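Local coordinates for protein SxtG (Microseira wollei, PDB 6U1R) that transfers an amidino group in the saxitoxin biosynthetic pathway, probably by way of a covalent amidino-cysteine intermediate, at residues 29-34 / 377-382; 220-225 / 269-274; 152-157 / 185-190. One frame throughout, in Å; residues are numbered along the deposited sequence.

Contact 1: residues 29-34 / 377-382; sequences NSYNEW and GTLQSY
Three aromatic side chains, Tyr-31, Trp-34 and Tyr-382, carry the apolar part of this contact between the segments near the two chain ends. Trp-34 and Tyr-382 form a T-shaped pair, with planes 87° apart and the centroid of the six-membered indole ring 5.0 Å from that of the phenol. The indole presents its edge: Trp-34 CZ2 stands over one face of the phenol and comes nearest to Tyr-382 CZ, at 3.5 Å. Tyr-31 instead offers a face. The Thr-378 carbonyl carbon and the Leu-379 backbone N lie over it, and Leu-379 CB makes a CH-pi contact 4.1 Å from the Tyr-31 ring centroid. A broad, flat ring suits this place, because it can cover backbone as well as side chain.

The direct polar link uses Asn-29. With its CG anti to the backbone N (chi1 -173°), ND2 donates to Gly-377 O at 3.0 Å, nearly straight at 165° but from above the carbonyl plane; it also bonds Arg-375 O. A water donates to Gly-377 O and, weakly, to Asn-29 OD1. Glycine fits at 377, since a CB at its backbone angles would collide with the carbonyl oxygen of the residue before it.

Two further waters link the aromatic end. One accepts from Asn-32 ND2 and Gln-380 N, donates to Thr-378 O at 2.7 Å, and also bonds Tyr-382 OH. The other accepts from Trp-34 NE1 and lies 2.6 Å from Tyr-382 OH. Asn-32 OD1 accepts from Trp-34 N at 3.1 Å in an Asx turn and from Asp-35 N as well, which fixes the amide so that ND2 faces the water.

Around this junction, Asn-29 pairs by backbone with Val-373 and Arg-375 at strand 370-375, while Trp-34 packs on Cys-222 of strand 219-222 and precedes strand 37-42.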
loop_
_atom_site.group_PDB
_atom_site.type_symbol
_atom_site.label_atom_id
_atom_site.label_comp_id
_atom_site.label_asym_id
_atom_site.label_seq_id
_atom_site.Cartn_x
_atom_site.Cartn_y
_atom_site.Cartn_z
ATOM N N ASN A 29 18.253 3.759 -7.329
ATOM C CA ASN A 29 19.105 2.611 -7.653
ATOM C C ASN A 29 19.938 2.313 -6.400
ATOM O O ASN A 29 20.955 2.970 -6.181
ATOM C CB ASN A 29 20.003 2.911 -8.848
ATOM C CG ASN A 29 20.763 1.704 -9.315
ATOM O OD1 ASN A 29 20.305 0.986 -10.194
ATOM N ND2 ASN A 29 21.932 1.449 -8.703
ATOM N N SER A 30 19.499 1.349 -5.586
ATOM C CA SER A 30 20.272 0.968 -4.398
ATOM C C SER A 30 20.004 -0.492 -4.069
ATOM O O SER A 30 18.857 -0.864 -3.834
ATOM C CB SER A 30 19.953 1.835 -3.177
ATOM O OG SER A 30 20.833 1.452 -2.112
ATOM N N TYR A 31 21.063 -1.300 -4.035
ATOM C CA TYR A 31 20.961 -2.741 -3.863
ATOM C C TYR A 31 21.566 -3.253 -2.562
ATOM O O TYR A 31 21.405 -4.438 -2.261
ATOM C CB TYR A 31 21.640 -3.447 -5.043
ATOM C CG TYR A 31 20.909 -3.294 -6.352
ATOM C CD1 TYR A 31 19.801 -4.075 -6.641
ATOM C CD2 TYR A 31 21.337 -2.375 -7.314
ATOM C CE1 TYR A 31 19.142 -3.963 -7.861
ATOM C CE2 TYR A 31 20.670 -2.248 -8.525
ATOM C CZ TYR A 31 19.584 -3.047 -8.787
ATOM O OH TYR A 31 18.920 -2.946 -9.982
ATOM N N ASN A 32 22.239 -2.408 -1.787
ATOM C CA ASN A 32 22.940 -2.842 -0.583
ATOM C C ASN A 32 23.279 -1.599 0.233
ATOM O O ASN A 32 22.949 -0.478 -0.157
ATOM C CB ASN A 32 24.183 -3.646 -0.970
ATOM C CG ASN A 32 25.039 -2.887 -1.927
ATOM O OD1 ASN A 32 25.515 -1.802 -1.597
ATOM N ND2 ASN A 32 25.185 -3.400 -3.157
ATOM N N GLU A 33 23.967 -1.792 1.355
ATOM C CA GLU A 33 24.216 -0.694 2.291
ATOM C C GLU A 33 25.512 0.074 2.015
ATOM O O GLU A 33 25.798 1.031 2.738
ATOM C CB GLU A 33 24.249 -1.223 3.737
ATOM C CG GLU A 33 23.031 -2.084 4.145
ATOM C CD GLU A 33 21.712 -1.307 4.276
ATOM O OE1 GLU A 33 21.743 -0.065 4.409
ATOM O OE2 GLU A 33 20.636 -1.962 4.219
ATOM N N TRP A 34 26.291 -0.294 0.990
ATOM C CA TRP A 34 27.676 0.170 0.896
ATOM C C TRP A 34 28.105 0.712 -0.464
ATOM O O TRP A 34 29.172 1.336 -0.521
ATOM C CB TRP A 34 28.650 -0.961 1.260
ATOM C CG TRP A 34 28.478 -2.166 0.392
ATOM C CD1 TRP A 34 28.937 -2.327 -0.892
ATOM C CD2 TRP A 34 27.788 -3.380 0.726
ATOM N NE1 TRP A 34 28.573 -3.557 -1.371
ATOM C CE2 TRP A 34 27.874 -4.229 -0.400
ATOM C CE3 TRP A 34 27.118 -3.837 1.869
ATOM C CZ2 TRP A 34 27.308 -5.498 -0.417
ATOM C CZ3 TRP A 34 26.547 -5.098 1.842
ATOM C CH2 TRP A 34 26.665 -5.920 0.720
ATOM N N GLY A 377 25.701 1.037 -8.576
ATOM C CA GLY A 377 25.950 -0.391 -8.563
ATOM C C GLY A 377 24.826 -1.190 -9.190
ATOM O O GLY A 377 23.855 -0.646 -9.721
ATOM N N THR A 378 24.996 -2.509 -9.114
ATOM C CA THR A 378 24.127 -3.505 -9.733
ATOM C C THR A 378 23.770 -4.577 -8.707
ATOM O O THR A 378 24.311 -4.607 -7.600
ATOM C CB THR A 378 24.819 -4.149 -10.941
ATOM O OG1 THR A 378 26.119 -4.579 -10.524
ATOM C CG2 THR A 378 24.963 -3.161 -12.101
ATOM N N LEU A 379 22.853 -5.472 -9.083
ATOM C CA LEU A 379 22.429 -6.577 -8.222
ATOM C C LEU A 379 23.417 -7.737 -8.316
ATOM O O LEU A 379 23.630 -8.282 -9.407
ATOM C CB LEU A 379 21.038 -7.061 -8.619
ATOM C CG LEU A 379 20.462 -8.218 -7.798
ATOM C CD1 LEU A 379 20.359 -7.835 -6.307
ATOM C CD2 LEU A 379 19.094 -8.611 -8.347
ATOM N N GLN A 380 23.984 -8.132 -7.174
ATOM C CA GLN A 380 24.898 -9.258 -7.098
ATOM C C GLN A 380 24.562 -10.130 -5.893
ATOM O O GLN A 380 23.808 -9.736 -4.991
ATOM C CB GLN A 380 26.328 -8.757 -7.017
ATOM C CG GLN A 380 26.699 -7.886 -8.236
ATOM C CD GLN A 380 27.600 -6.779 -7.865
ATOM O OE1 GLN A 380 27.175 -5.645 -7.654
ATOM N NE2 GLN A 380 28.859 -7.099 -7.720
ATOM N N SER A 381 25.127 -11.334 -5.890
ATOM C CA SER A 381 25.162 -12.192 -4.712
ATOM C C SER A 381 26.576 -12.201 -4.143
ATOM O O SER A 381 27.559 -12.295 -4.891
ATOM C CB SER A 381 24.726 -13.616 -5.040
ATOM O OG SER A 381 23.381 -13.642 -5.479
ATOM N N TYR A 382 26.676 -12.122 -2.815
ATOM C CA TYR A 382 27.948 -11.887 -2.142
ATOM C C TYR A 382 28.416 -13.032 -1.253
ATOM O O TYR A 382 29.483 -12.914 -0.635
ATOM C CB TYR A 382 27.860 -10.620 -1.274
ATOM C CG TYR A 382 27.644 -9.364 -2.062
ATOM C CD1 TYR A 382 26.353 -8.943 -2.394
ATOM C CD2 TYR A 382 28.710 -8.601 -2.499
ATOM C CE1 TYR A 382 26.143 -7.806 -3.145
ATOM C CE2 TYR A 382 28.506 -7.450 -3.268
ATOM C CZ TYR A 382 27.206 -7.061 -3.585
ATOM O OH TYR A 382 26.958 -5.928 -4.352
HETATM O O HOH W 1 22.778 -0.117 -12.125
HETATM O O HOH W 2 24.270 -5.770 -5.156
HETATM O O HOH W 3 28.799 -4.161 -4.289
#

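Contact 2: residues 220-225 / 269-274; sequences VRCGRD and LMPLAP
Val-220 and Cys-222, on the outer strand of one three-stranded mixed sheet, pack against Leu-269, Met-270 and Pro-271, on the outer strand of another, consistent with the pentein beta/alpha propeller of the amidinotransferase family. The short strand axes run 36° apart and approach to 7.3 Å; no backbone bond joins them, and side chains fill the gap.

Pro-271 is the common partner. Val-220 points at the proline and touches its CD with CG2 at 3.7 Å, while Cys-222 leaves its strand to one side and rests SG against the proline CG at 3.5 Å. The two thus cover successive parts of one pyrrolidine ring. Proline suits a strand edge met by apolar groups, as it has no N-H left to satisfy there. Both methyls of Val-220 also press on Leu-269 O, CG2 at 3.6 Å; this buried oxygen has no polar partner in the model. Met-270 starts in the other direction, yet bends at chi2 (-68°), which brings SD within 4.1 Å of Val-220 CG1. The predicted catalytic Cys-368 has its side chain about 8 Å from that of Met-270.

Beyond Cys-222 the chain reverses in a type II' turn ending at Asp-225, where Gly-223 suits the positive phi of 66°.

Val-220, Cys-222 and Leu-269 all lie on Phe-227 of strand 225-229, and Leu-269 and Pro-271 pack on Ile-277 of strand 276-279.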
loop_
_atom_site.group_PDB
_atom_site.type_symbol
_atom_site.label_atom_id
_atom_site.label_comp_id
_atom_site.label_asym_id
_atom_site.label_seq_id
_atom_site.Cartn_x
_atom_site.Cartn_y
_atom_site.Cartn_z
ATOM N N VAL A 220 18.142 -5.282 6.574
ATOM C CA VAL A 220 19.340 -4.710 5.961
ATOM C C VAL A 220 19.644 -5.490 4.689
ATOM O O VAL A 220 19.310 -6.674 4.571
ATOM C CB VAL A 220 20.558 -4.710 6.914
ATOM C CG1 VAL A 220 20.415 -3.605 7.928
ATOM C CG2 VAL A 220 20.715 -6.066 7.604
ATOM N N ARG A 221 20.270 -4.812 3.716
ATOM C CA ARG A 221 20.318 -5.277 2.325
ATOM C C ARG A 221 21.729 -5.653 1.882
ATOM O O ARG A 221 22.646 -4.824 1.958
ATOM C CB ARG A 221 19.772 -4.184 1.406
ATOM C CG ARG A 221 18.247 -3.906 1.606
ATOM C CD ARG A 221 17.777 -2.587 1.007
ATOM N NE ARG A 221 18.617 -1.528 1.543
ATOM C CZ ARG A 221 19.283 -0.635 0.828
ATOM N NH1 ARG A 221 19.142 -0.552 -0.500
ATOM N NH2 ARG A 221 20.095 0.199 1.463
ATOM N N CYS A 222 21.876 -6.879 1.349
ATOM C CA CYS A 222 23.145 -7.393 0.802
ATOM C C CYS A 222 22.944 -7.961 -0.608
ATOM O O CYS A 222 23.223 -9.130 -0.874
ATOM C CB CYS A 222 23.746 -8.488 1.677
ATOM S SG CYS A 222 24.177 -7.931 3.330
ATOM N N GLY A 223 22.494 -7.122 -1.523
ATOM C CA GLY A 223 22.203 -7.596 -2.874
ATOM C C GLY A 223 21.040 -8.561 -2.870
ATOM O O GLY A 223 19.967 -8.267 -2.328
ATOM N N ARG A 224 21.244 -9.740 -3.470
ATOM C CA ARG A 224 20.182 -10.733 -3.564
ATOM C C ARG A 224 19.778 -11.318 -2.210
ATOM O O ARG A 224 18.718 -11.952 -2.125
ATOM C CB ARG A 224 20.601 -11.883 -4.486
ATOM C CG ARG A 224 20.657 -11.517 -5.954
ATOM C CD ARG A 224 20.676 -12.743 -6.850
ATOM N NE ARG A 224 20.764 -12.361 -8.262
ATOM C CZ ARG A 224 19.727 -12.125 -9.059
ATOM N NH1 ARG A 224 18.483 -12.234 -8.610
ATOM N NH2 ARG A 224 19.940 -11.783 -10.333
ATOM N N ASP A 225 20.574 -11.114 -1.165
ATOM C CA ASP A 225 20.284 -11.632 0.166
ATOM C C ASP A 225 20.002 -10.463 1.098
ATOM O O ASP A 225 20.798 -9.517 1.173
ATOM C CB ASP A 225 21.444 -12.489 0.677
ATOM C CG ASP A 225 21.664 -13.693 -0.188
ATOM O OD1 ASP A 225 20.874 -14.649 -0.061
ATOM O OD2 ASP A 225 22.596 -13.665 -1.027
ATOM N N LEU A 269 22.638 -5.900 13.384
ATOM C CA LEU A 269 23.302 -6.573 12.267
ATOM C C LEU A 269 23.480 -5.528 11.173
ATOM O O LEU A 269 22.487 -5.106 10.567
ATOM C CB LEU A 269 22.457 -7.751 11.779
ATOM C CG LEU A 269 23.126 -8.753 10.840
ATOM C CD1 LEU A 269 24.026 -9.720 11.593
ATOM C CD2 LEU A 269 22.079 -9.493 10.036
ATOM N N MET A 270 24.723 -5.125 10.906
ATOM C CA MET A 270 25.014 -4.036 9.972
ATOM C C MET A 270 26.066 -4.446 8.942
ATOM O O MET A 270 27.278 -4.407 9.225
ATOM C CB MET A 270 25.449 -2.792 10.728
ATOM C CG MET A 270 24.259 -2.162 11.471
ATOM S SD MET A 270 23.091 -1.483 10.281
ATOM C CE MET A 270 23.777 0.184 10.092
ATOM N N PRO A 271 25.644 -4.807 7.736
ATOM C CA PRO A 271 26.601 -5.001 6.638
ATOM C C PRO A 271 27.351 -3.707 6.365
ATOM O O PRO A 271 26.747 -2.644 6.213
ATOM C CB PRO A 271 25.708 -5.400 5.451
ATOM C CG PRO A 271 24.405 -5.836 6.079
ATOM C CD PRO A 271 24.253 -5.025 7.313
ATOM N N LEU A 272 28.679 -3.796 6.289
ATOM C CA LEU A 272 29.497 -2.617 6.009
ATOM C C LEU A 272 30.124 -2.614 4.622
ATOM O O LEU A 272 30.325 -1.540 4.064
ATOM C CB LEU A 272 30.621 -2.478 7.042
ATOM C CG LEU A 272 30.181 -2.387 8.507
ATOM C CD1 LEU A 272 31.388 -2.164 9.403
ATOM C CD2 LEU A 272 29.150 -1.290 8.709
ATOM N N ALA A 273 30.409 -3.782 4.065
ATOM C CA ALA A 273 31.080 -3.949 2.785
ATOM C C ALA A 273 31.001 -5.418 2.405
ATOM O O ALA A 273 30.737 -6.262 3.256
ATOM C CB ALA A 273 32.552 -3.504 2.857
ATOM N N PRO A 274 31.223 -5.749 1.127
ATOM C CA PRO A 274 31.273 -7.165 0.752
ATOM C C PRO A 274 32.227 -7.935 1.651
ATOM O O PRO A 274 33.383 -7.548 1.820
ATOM C CB PRO A 274 31.736 -7.127 -0.713
ATOM C CG PRO A 274 31.241 -5.803 -1.200
ATOM C CD PRO A 274 31.443 -4.864 -0.029
#

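Contact 3: residues 152-157 / 185-190; sequences ADRNRY and LFDAQY
Arg-154 and Asp-187 form a salt bridge, NH2 to OD1 at 3.0 Å, that is nearly straight at 172°; the carboxylate oxygen lies in the guanidinium plane and is met on its anti side. The same guanidinium grips one backbone oxygen side-on, NE donating to Leu-185 O at 3.0 Å and NH2 at 2.8 Å. Arginine suits the place because its planar group can meet several acceptors lying around its rim. Its extended chain, with CD anti to CA (chi2 167°), spans the gap between the segments. Water 4 closes a further link, accepting from Arg-154 NH1 and donating to Asp-187 OD1.

A second polar bond runs the other way: Tyr-190 OH donates to Ala-152 O at 2.7 Å, nearly along the C=O axis. Tyr-190 CE2 also lies over one guanidinium face, toward its rim, with the planes 78° apart. Trp-124 makes a cation-pi contact with the same arginine.

Farther out, the packing centres on Leu-185. This side chain runs alongside that of Arg-154 in the opposite direction, its CD1 3.7 Å from Tyr-157 CD1 and 3.8 Å from Arg-154 CG, while CD2 approaches Ala-152 O at 3.7 Å. A branched leucine tip can thus meet the arginine chain and the tyrosine at once; the hydroxyl of Tyr-157 bonds Pro-183 O. Phe-186, turned from this contact, meets Trp-161 of the second subunit edge-to-face.

With three bonds and a water on one guanidinium, the arginine is held against rotation, and its positive charge would favour an ionised Asp-187. The Tyr-190 bond meanwhile satisfies the carbonyl of Ala-152, whose side chain is about 5 Å from that of Asp-215, a predicted active-site residue.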
loop_
_atom_site.group_PDB
_atom_site.type_symbol
_atom_site.label_atom_id
_atom_site.label_comp_id
_atom_site.label_asym_id
_atom_site.label_seq_id
_atom_site.Cartn_x
_atom_site.Cartn_y
_atom_site.Cartn_z
ATOM N N ALA A 152 3.155 -1.163 11.900
ATOM C CA ALA A 152 2.262 -1.578 12.991
ATOM C C ALA A 152 1.888 -0.435 13.927
ATOM O O ALA A 152 0.866 -0.528 14.630
ATOM C CB ALA A 152 2.910 -2.703 13.804
ATOM N N ASP A 153 2.680 0.634 13.958
ATOM C CA ASP A 153 2.437 1.740 14.881
ATOM C C ASP A 153 1.380 2.680 14.299
ATOM O O ASP A 153 1.623 3.384 13.307
ATOM C CB ASP A 153 3.750 2.459 15.174
ATOM C CG ASP A 153 3.624 3.460 16.311
ATOM O OD1 ASP A 153 2.537 4.058 16.444
ATOM O OD2 ASP A 153 4.606 3.644 17.061
ATOM N N ARG A 154 0.190 2.672 14.916
ATOM C CA ARG A 154 -0.917 3.512 14.480
ATOM C C ARG A 154 -0.522 4.974 14.310
ATOM O O ARG A 154 -0.995 5.634 13.390
ATOM C CB ARG A 154 -2.067 3.410 15.490
ATOM C CG ARG A 154 -2.775 2.071 15.507
ATOM C CD ARG A 154 -3.648 1.983 16.750
ATOM N NE ARG A 154 -4.520 0.811 16.733
ATOM C CZ ARG A 154 -5.089 0.291 17.816
ATOM N NH1 ARG A 154 -4.869 0.838 19.022
ATOM N NH2 ARG A 154 -5.889 -0.765 17.697
ATOM N N ASN A 155 0.309 5.515 15.204
ATOM C CA ASN A 155 0.649 6.930 15.082
ATOM C C ASN A 155 1.480 7.228 13.844
ATOM O O ASN A 155 1.621 8.399 13.476
ATOM C CB ASN A 155 1.389 7.398 16.326
ATOM C CG ASN A 155 0.523 7.365 17.556
ATOM O OD1 ASN A 155 0.382 6.325 18.184
ATOM N ND2 ASN A 155 -0.092 8.508 17.897
ATOM N N ARG A 156 2.050 6.209 13.207
ATOM C CA ARG A 156 2.878 6.395 12.019
ATOM C C ARG A 156 2.135 6.091 10.718
ATOM O O ARG A 156 2.759 6.028 9.661
ATOM C CB ARG A 156 4.146 5.530 12.157
ATOM C CG ARG A 156 4.829 5.697 13.517
ATOM C CD ARG A 156 6.182 5.007 13.583
ATOM N NE ARG A 156 7.208 5.721 12.825
ATOM C CZ ARG A 156 8.497 5.401 12.832
ATOM N NH1 ARG A 156 8.922 4.381 13.558
ATOM N NH2 ARG A 156 9.363 6.130 12.134
ATOM N N TYR A 157 0.801 5.986 10.768
ATOM C CA TYR A 157 -0.018 5.580 9.624
ATOM C C TYR A 157 0.182 6.475 8.408
ATOM O O TYR A 157 0.039 6.017 7.264
ATOM C CB TYR A 157 -1.487 5.646 10.026
ATOM C CG TYR A 157 -2.425 4.596 9.455
ATOM C CD1 TYR A 157 -2.181 3.244 9.625
ATOM C CD2 TYR A 157 -3.602 4.976 8.834
ATOM C CE1 TYR A 157 -3.080 2.301 9.159
ATOM C CE2 TYR A 157 -4.498 4.061 8.372
ATOM C CZ TYR A 157 -4.246 2.720 8.546
ATOM O OH TYR A 157 -5.186 1.832 8.060
ATOM N N LEU A 185 -4.876 -2.431 11.682
ATOM C CA LEU A 185 -4.375 -2.133 13.014
ATOM C C LEU A 185 -5.502 -2.176 14.048
ATOM O O LEU A 185 -5.542 -1.376 14.985
ATOM C CB LEU A 185 -3.626 -0.797 13.039
ATOM C CG LEU A 185 -2.468 -0.696 12.024
ATOM C CD1 LEU A 185 -1.660 0.611 12.205
ATOM C CD2 LEU A 185 -1.551 -1.900 12.141
ATOM N N PHE A 186 -6.391 -3.159 13.892
ATOM C CA PHE A 186 -7.328 -3.502 14.950
ATOM C C PHE A 186 -6.587 -3.947 16.214
ATOM O O PHE A 186 -5.413 -4.343 16.192
ATOM C CB PHE A 186 -8.258 -4.642 14.501
ATOM C CG PHE A 186 -9.247 -4.282 13.418
ATOM C CD1 PHE A 186 -9.377 -2.989 12.921
ATOM C CD2 PHE A 186 -10.073 -5.269 12.899
ATOM C CE1 PHE A 186 -10.317 -2.696 11.935
ATOM C CE2 PHE A 186 -11.011 -4.975 11.926
ATOM C CZ PHE A 186 -11.137 -3.693 11.450
ATOM N N ASP A 187 -7.318 -3.944 17.334
ATOM C CA ASP A 187 -6.744 -4.457 18.570
ATOM C C ASP A 187 -6.191 -5.870 18.402
ATOM O O ASP A 187 -5.233 -6.233 19.085
ATOM C CB ASP A 187 -7.787 -4.444 19.692
ATOM C CG ASP A 187 -8.039 -3.057 20.261
ATOM O OD1 ASP A 187 -7.326 -2.086 19.917
ATOM O OD2 ASP A 187 -8.968 -2.951 21.094
ATOM N N ALA A 188 -6.772 -6.675 17.501
ATOM C CA ALA A 188 -6.311 -8.051 17.310
ATOM C C ALA A 188 -4.852 -8.153 16.849
ATOM O O ALA A 188 -4.266 -9.238 16.934
ATOM C CB ALA A 188 -7.206 -8.775 16.304
ATOM N N GLN A 189 -4.268 -7.065 16.341
ATOM C CA GLN A 189 -2.872 -7.046 15.908
ATOM C C GLN A 189 -1.894 -6.986 17.081
ATOM O O GLN A 189 -0.688 -7.141 16.874
ATOM C CB GLN A 189 -2.662 -5.856 14.951
ATOM C CG GLN A 189 -1.247 -5.745 14.331
ATOM C CD GLN A 189 -0.846 -6.953 13.499
ATOM O OE1 GLN A 189 -1.677 -7.779 13.137
ATOM N NE2 GLN A 189 0.458 -7.057 13.191
ATOM N N TYR A 190 -2.381 -6.815 18.318
ATOM C CA TYR A 190 -1.514 -6.622 19.470
ATOM C C TYR A 190 -1.920 -7.573 20.593
ATOM O O TYR A 190 -3.110 -7.805 20.819
ATOM C CB TYR A 190 -1.575 -5.163 19.965
ATOM C CG TYR A 190 -1.512 -4.140 18.854
ATOM C CD1 TYR A 190 -0.316 -3.854 18.220
ATOM C CD2 TYR A 190 -2.656 -3.473 18.437
ATOM C CE1 TYR A 190 -0.256 -2.910 17.177
ATOM C CE2 TYR A 190 -2.616 -2.538 17.414
ATOM C CZ TYR A 190 -1.408 -2.259 16.786
ATOM O OH TYR A 190 -1.401 -1.332 15.764
HETATM O O HOH W 4 -5.948 -0.179 21.599
#

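In the fold
From the N terminus, residues 29-34 come first and meet residues 377-382, more than 340 residues later, so contact 1 closes the largest loop and brings the two ends together. Contacts 3 and 2 both fall within it, in series: contact 3 joins 152-157, ahead of helix 164-172, to 185-190 after strand 176-179, and contact 2 then ties strand 219-222 to strand 269-273. Contacts 1 and 2 adjoin, their centres 8 Å apart, with probable hydrogen bonds from Gly-223 N to Tyr-31 O and from Arg-224 N to Gln-380 O. Contact 3 lies on the opposite side of the chain's centre from contact 2, about 29 Å away between centres.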